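Local structure of 3,6-diketocamphane 1,6-monooxygenase (Pseudomonas putida, 4UWM) at residues D263-A268 / V321-T326. The protein catalyses the FMNH2- and oxygen-dependent Baeyer-Villiger oxidation of a diketocamphane to a lactone, a step in the breakdown of (-)-camphor. Sequence-based numbering, arbitrary orientation.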
# COMPACT_ATOMS: atom_id res chain seq x y z
N ASP A 263 -17.45 33.02 6.97
CA ASP A 263 -17.75 34.13 7.89
C ASP A 263 -19.24 34.47 7.97
O ASP A 263 -19.76 34.70 9.05
CB ASP A 263 -16.92 35.37 7.54
CG ASP A 263 -15.46 35.23 7.94
OD1 ASP A 263 -15.17 34.39 8.82
OD2 ASP A 263 -14.61 35.96 7.40
N THR A 264 -19.92 34.46 6.82
CA THR A 264 -21.36 34.74 6.75
C THR A 264 -22.12 33.68 5.97
O THR A 264 -21.56 33.02 5.09
CB THR A 264 -21.67 36.11 6.11
OG1 THR A 264 -21.43 36.05 4.69
CG2 THR A 264 -20.82 37.24 6.74
N ASP A 265 -23.41 33.54 6.27
CA ASP A 265 -24.31 32.65 5.55
C ASP A 265 -24.33 32.89 4.05
O ASP A 265 -24.43 31.94 3.26
CB ASP A 265 -25.73 32.78 6.10
CG ASP A 265 -25.84 32.29 7.52
OD1 ASP A 265 -24.81 32.24 8.22
OD2 ASP A 265 -26.97 31.96 7.94
N LYS A 266 -24.20 34.16 3.67
CA LYS A 266 -24.27 34.55 2.27
C LYS A 266 -23.07 34.03 1.48
O LYS A 266 -23.23 33.49 0.39
CB LYS A 266 -24.40 36.07 2.14
CG LYS A 266 -25.46 36.53 1.16
CD LYS A 266 -26.84 36.50 1.79
CE LYS A 266 -27.93 36.68 0.74
NZ LYS A 266 -27.51 37.66 -0.30
N GLU A 267 -21.86 34.18 2.02
CA GLU A 267 -20.70 33.72 1.27
C GLU A 267 -20.49 32.20 1.34
O GLU A 267 -19.99 31.60 0.40
CB GLU A 267 -19.42 34.47 1.63
CG GLU A 267 -18.68 34.91 0.37
CD GLU A 267 -17.17 34.82 0.48
OE1 GLU A 267 -16.61 35.12 1.55
OE2 GLU A 267 -16.54 34.47 -0.54
N ALA A 268 -20.92 31.58 2.44
CA ALA A 268 -20.88 30.12 2.54
C ALA A 268 -21.75 29.48 1.46
O ALA A 268 -21.28 28.62 0.71
CB ALA A 268 -21.32 29.66 3.92
N VAL A 321 -24.49 24.11 5.84
CA VAL A 321 -23.82 25.28 5.25
C VAL A 321 -24.23 26.61 5.93
O VAL A 321 -25.40 26.81 6.28
CB VAL A 321 -24.10 25.36 3.73
CG1 VAL A 321 -23.48 26.61 3.09
CG2 VAL A 321 -23.59 24.12 3.03
N GLY A 322 -23.27 27.52 6.10
CA GLY A 322 -23.53 28.84 6.68
C GLY A 322 -22.35 29.37 7.47
O GLY A 322 -21.22 28.94 7.27
N SER A 323 -22.61 30.32 8.36
CA SER A 323 -21.60 30.83 9.28
C SER A 323 -21.44 29.83 10.41
O SER A 323 -22.29 28.95 10.57
CB SER A 323 -22.06 32.16 9.86
OG SER A 323 -23.21 31.94 10.67
N PRO A 324 -20.38 29.97 11.23
CA PRO A 324 -20.21 29.10 12.38
C PRO A 324 -21.46 28.95 13.25
O PRO A 324 -21.78 27.83 13.66
CB PRO A 324 -19.07 29.76 13.15
CG PRO A 324 -18.22 30.34 12.08
CD PRO A 324 -19.17 30.79 10.99
N ASP A 325 -22.17 30.05 13.51
CA ASP A 325 -23.39 30.01 14.32
C ASP A 325 -24.53 29.29 13.61
O ASP A 325 -25.19 28.43 14.21
CB ASP A 325 -23.82 31.41 14.77
CG ASP A 325 -22.90 32.00 15.83
OD1 ASP A 325 -22.44 31.26 16.73
OD2 ASP A 325 -22.63 33.22 15.76
N THR A 326 -24.76 29.63 12.34
CA THR A 326 -25.79 28.96 11.53
C THR A 326 -25.59 27.43 11.47
O THR A 326 -26.54 26.65 11.60
CB THR A 326 -25.80 29.52 10.10
OG1 THR A 326 -25.98 30.94 10.15
CG2 THR A 326 -26.90 28.89 9.26
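The carboxylate of D265, in the first turn of helix 265-274, is gripped by S323 and T326 at the start of helix 324-338, so that the N-terminal ends of the two helices are joined in this TIM-barrel-like luciferase-family fold. OD1 of D265 accepts twice from S323. The hydroxyl OG of S323 meets it nearly along its C-O axis at 2.9 Å, while the backbone N of S323, also 2.9 Å from OD1, comes from above the carboxylate plane, 46° out of it. T326 reaches the same group tip to tip: its OG1 lies 2.6 Å from both OD1 and OD2 of D265, and its one proton may go to either oxygen. The T326 methyl CG2 rests 3.3 Å from D265 OD2. On the buried side, A268 CB sits 3.4 Å from G322 O and packs against V321 CG1. S323 is also the N-cap of its helix; with OG set between the backbone N and the carbonyl carbon (chi1 66°), the hydroxyl gives its proton to D265 and still accepts from T326 N along a nearly straight line (170°). An alanine in place of S323 would probably leave T326 N without its cap and D265 OD1 with one donor fewer. T264, at the N-cap position just before D265, accepts from E267 N. Strand 320-322, which leads into S323, runs parallel to strand 254-261, with G322 hydrogen-bonded through its backbone to F260 and A262. At the backbone angles of G322, a CB would be forced onto the carbonyl O of V321 and would run into the T326 methyl CG2.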